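Local atomic coordinates of hypothetical protein Atu2684 (Agrobacterium tumefaciens, PDB entry 2AXO), a protein that is of unknown function but belongs to the DUF1223 family of the thioredoxin clan and carries a closely spaced pair of disulfide-bonded cysteines. Residues E47-Q52 against T98-G103. Numbering follows the deposited sequence.
Sequences ELFTSQ and TERQYG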
ATOM      1  N   GLU A  47      10.915  -1.549 -14.086  1.00  8.79           N
ATOM      2  CA  GLU A  47      10.780  -0.897 -12.798  1.00  9.74           C
ATOM      3  C   GLU A  47      10.378  -1.926 -11.766  1.00 11.06           C
ATOM      4  O   GLU A  47       9.268  -2.452 -11.794  1.00 10.19           O
ATOM      5  CB  GLU A  47       9.725   0.202 -12.875  1.00  8.65           C
ATOM      6  CG  GLU A  47      10.142   1.357 -13.750  1.00  8.84           C
ATOM      7  CD  GLU A  47       9.037   2.370 -13.931  1.00  8.69           C
ATOM      8  OE1 GLU A  47       8.056   2.046 -14.627  1.00  8.62           O
ATOM      9  OE2 GLU A  47       9.155   3.473 -13.359  1.00  9.29           O
ATOM     10  N   LEU A  48      11.298  -2.213 -10.854  1.00 10.64           N
ATOM     11  CA  LEU A  48      11.062  -3.201  -9.814  1.00 11.01           C
ATOM     12  C   LEU A  48      10.664  -2.583  -8.485  1.00 10.49           C
ATOM     13  O   LEU A  48      11.335  -1.680  -7.981  1.00  9.42           O
ATOM     14  CB  LEU A  48      12.332  -4.030  -9.615  1.00 10.24           C
ATOM     15  CG  LEU A  48      12.380  -4.988  -8.425  1.00 12.11           C
ATOM     16  CD1 LEU A  48      11.485  -6.191  -8.693  1.00 11.33           C
ATOM     17  CD2 LEU A  48      13.820  -5.432  -8.201  1.00 12.90           C
ATOM     18  N   PHE A  49       9.561  -3.067  -7.923  1.00  9.44           N
ATOM     19  CA  PHE A  49       9.111  -2.603  -6.619  1.00  9.12           C
ATOM     20  C   PHE A  49       9.524  -3.718  -5.677  1.00 10.47           C
ATOM     21  O   PHE A  49       9.134  -4.876  -5.845  1.00 10.24           O
ATOM     22  CB  PHE A  49       7.602  -2.357  -6.625  1.00  9.07           C
ATOM     23  CG  PHE A  49       7.209  -1.221  -7.522  1.00  9.68           C
ATOM     24  CD1 PHE A  49       7.043  -1.423  -8.891  1.00 10.63           C
ATOM     25  CD2 PHE A  49       7.138   0.077  -7.023  1.00  8.80           C
ATOM     26  CE1 PHE A  49       6.820  -0.346  -9.753  1.00 10.50           C
ATOM     27  CE2 PHE A  49       6.915   1.159  -7.874  1.00  9.71           C
ATOM     28  CZ  PHE A  49       6.759   0.949  -9.242  1.00  9.13           C
ATOM     29  N   THR A  50      10.342  -3.354  -4.696  1.00 11.24           N
ATOM     30  CA  THR A  50      10.907  -4.320  -3.768  1.00 11.60           C
ATOM     31  C   THR A  50      11.083  -3.693  -2.391  1.00 11.09           C
ATOM     32  O   THR A  50      10.602  -2.598  -2.140  1.00  9.34           O
ATOM     33  CB  THR A  50      12.290  -4.767  -4.308  1.00 13.06           C
ATOM     34  OG1 THR A  50      12.901  -5.702  -3.412  1.00 14.09           O
ATOM     35  CG2 THR A  50      13.198  -3.549  -4.484  1.00 13.45           C
ATOM     36  N   SER A  51      11.768  -4.403  -1.501  1.00 14.10           N
ATOM     37  CA  SER A  51      12.039  -3.907  -0.155  1.00 15.99           C
ATOM     38  C   SER A  51      12.970  -4.872   0.558  1.00 15.28           C
ATOM     39  O   SER A  51      12.930  -6.079   0.318  1.00 16.15           O
ATOM     40  CB  SER A  51      10.747  -3.761   0.657  1.00 15.76           C
ATOM     41  OG  SER A  51      11.049  -3.385   1.993  1.00 15.84           O
ATOM     42  N   GLN A  52      13.813  -4.351   1.437  1.00 17.14           N
ATOM     43  CA  GLN A  52      14.713  -5.236   2.147  1.00 19.79           C
ATOM     44  C   GLN A  52      13.917  -6.031   3.179  1.00 18.85           C
ATOM     45  O   GLN A  52      14.362  -7.079   3.642  1.00 19.71           O
ATOM     46  CB  GLN A  52      15.840  -4.454   2.821  1.00 22.75           C
ATOM     47  CG  GLN A  52      15.509  -3.878   4.177  1.00 30.39           C
ATOM     48  CD  GLN A  52      16.755  -3.642   5.009  1.00 32.59           C
ATOM     49  OE1 GLN A  52      17.370  -4.584   5.518  1.00 36.82           O
ATOM     50  NE2 GLN A  52      17.145  -2.383   5.137  1.00 34.76           N
ATOM     51  N   THR A  98       5.825   3.888  -3.055  1.00 14.27           N
ATOM     52  CA  THR A  98       4.665   3.032  -2.921  1.00 13.62           C
ATOM     53  C   THR A  98       3.506   3.631  -3.719  1.00 13.93           C
ATOM     54  O   THR A  98       2.776   2.910  -4.398  1.00 13.69           O
ATOM     55  CB  THR A  98       4.259   2.856  -1.444  1.00 15.23           C
ATOM     56  OG1 THR A  98       5.391   2.400  -0.690  1.00 12.78           O
ATOM     57  CG2 THR A  98       3.138   1.831  -1.319  1.00 15.83           C
ATOM     58  N   GLU A  99       3.348   4.948  -3.661  1.00 12.95           N
ATOM     59  CA  GLU A  99       2.273   5.591  -4.411  1.00 14.38           C
ATOM     60  C   GLU A  99       2.399   5.339  -5.909  1.00 12.70           C
ATOM     61  O   GLU A  99       1.390   5.219  -6.607  1.00 12.91           O
ATOM     62  CB  GLU A  99       2.247   7.094  -4.129  1.00 18.00           C
ATOM     63  CG  GLU A  99       1.888   7.411  -2.689  1.00 23.65           C
ATOM     64  CD  GLU A  99       1.675   8.886  -2.451  1.00 28.11           C
ATOM     65  OE1 GLU A  99       2.573   9.680  -2.800  1.00 31.41           O
ATOM     66  OE2 GLU A  99       0.609   9.251  -1.908  1.00 31.51           O
ATOM     67  N   ARG A 100       3.629   5.252  -6.405  1.00 12.04           N
ATOM     68  CA  ARG A 100       3.823   4.989  -7.828  1.00 11.52           C
ATOM     69  C   ARG A 100       3.329   3.578  -8.138  1.00 11.35           C
ATOM     70  O   ARG A 100       2.703   3.354  -9.169  1.00 10.02           O
ATOM     71  CB  ARG A 100       5.299   5.148  -8.222  1.00 12.52           C
ATOM     72  CG  ARG A 100       5.578   4.953  -9.717  1.00 12.97           C
ATOM     73  CD  ARG A 100       6.981   5.444 -10.063  1.00 13.08           C
ATOM     74  NE  ARG A 100       7.354   5.246 -11.469  1.00 12.13           N
ATOM     75  CZ  ARG A 100       6.856   5.941 -12.489  1.00 11.82           C
ATOM     76  NH1 ARG A 100       5.947   6.889 -12.284  1.00 10.26           N
ATOM     77  NH2 ARG A 100       7.288   5.707 -13.716  1.00 10.29           N
ATOM     78  N   GLN A 101       3.589   2.621  -7.250  1.00 10.23           N
ATOM     79  CA  GLN A 101       3.110   1.272  -7.509  1.00 10.86           C
ATOM     80  C   GLN A 101       1.577   1.275  -7.494  1.00 12.51           C
ATOM     81  O   GLN A 101       0.949   0.491  -8.203  1.00 11.34           O
ATOM     82  CB  GLN A 101       3.660   0.278  -6.482  1.00 10.83           C
ATOM     83  CG  GLN A 101       3.251  -1.166  -6.740  1.00 12.90           C
ATOM     84  CD  GLN A 101       3.866  -2.130  -5.739  1.00 13.03           C
ATOM     85  OE1 GLN A 101       4.005  -1.808  -4.559  1.00 13.14           O
ATOM     86  NE2 GLN A 101       4.216  -3.325  -6.202  1.00 14.60           N
ATOM     87  N   TYR A 102       0.976   2.161  -6.697  1.00 12.57           N
ATOM     88  CA  TYR A 102      -0.485   2.259  -6.647  1.00 15.31           C
ATOM     89  C   TYR A 102      -0.989   2.809  -7.976  1.00 13.54           C
ATOM     90  O   TYR A 102      -2.000   2.353  -8.512  1.00 13.28           O
ATOM     91  CB  TYR A 102      -0.950   3.200  -5.526  1.00 17.01           C
ATOM     92  CG  TYR A 102      -0.624   2.737  -4.130  1.00 21.88           C
ATOM     93  CD1 TYR A 102      -0.589   1.382  -3.812  1.00 21.64           C
ATOM     94  CD2 TYR A 102      -0.406   3.660  -3.108  1.00 23.90           C
ATOM     95  CE1 TYR A 102      -0.346   0.955  -2.510  1.00 23.33           C
ATOM     96  CE2 TYR A 102      -0.168   3.242  -1.803  1.00 26.19           C
ATOM     97  CZ  TYR A 102      -0.142   1.885  -1.514  1.00 24.94           C
ATOM     98  OH  TYR A 102       0.063   1.464  -0.220  1.00 28.24           O
ATOM     99  N   GLY A 103      -0.280   3.804  -8.496  1.00 11.99           N
ATOM    100  CA  GLY A 103      -0.659   4.398  -9.762  1.00 14.20           C
ATOM    101  C   GLY A 103      -0.707   3.334 -10.836  1.00 14.90           C
ATOM    102  O   GLY A 103      -1.618   3.311 -11.665  1.00 15.23           O
TER
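Phe49 and Glu47, alternate residues on one face of the strand 45-50, meet Gln101 and Arg100 of the helix 95-107 where that helix packs on the mixed four-stranded sheet of a thioredoxin-like fold. This strand lies between 74-79 and 117-120, and its end leads into the loop with the Cys54-Cys57 disulfide. The short strand and helix segments run at 120° to each other, their axes 9.8 Å apart. The Gln101 and Phe49 side chains lie antiparallel, each reaching back toward the other's backbone: Gln101 CB sits over one face of the Phe49 ring, 3.9 Å from the centroid in a CH-pi contact. An extended Gln101 chain, its CG anti to the backbone N, carries the amide along the ring to the Phe49 root, its plane nearly parallel to the ring. There NE2 of Gln101 comes within 3.5 Å of CB of Phe49. The buried amide is well satisfied: OE1 bonds to the Tyr82 hydroxyl, while NE2 bonds to Tyr114 O and Gln117 OE1, an arrangement that should fix its flip. Phe49 also stacks with Tyr78, and Arg100 CG lies at the ring edge, 4.2 Å from Phe49 CZ. Past that edge the Arg100 chain runs extended to NE and stands roughly perpendicular to the Glu47 side chain. Its guanidinium approaches side-on, both NE and NH2 donating to the single oxygen OE2, with the carboxylate plane turned 61° from it. NH2 also donates to Gln239 OE1, tying the salt bridge to the strand 232-241. The bond from Arg100 NH2 to Glu47 OE2, 2.9 Å long, uses the syn lone pair. Arg100 NE reaches Glu47 OE2 at 3.2 Å, also on the syn side but 32° out of the carboxylate plane.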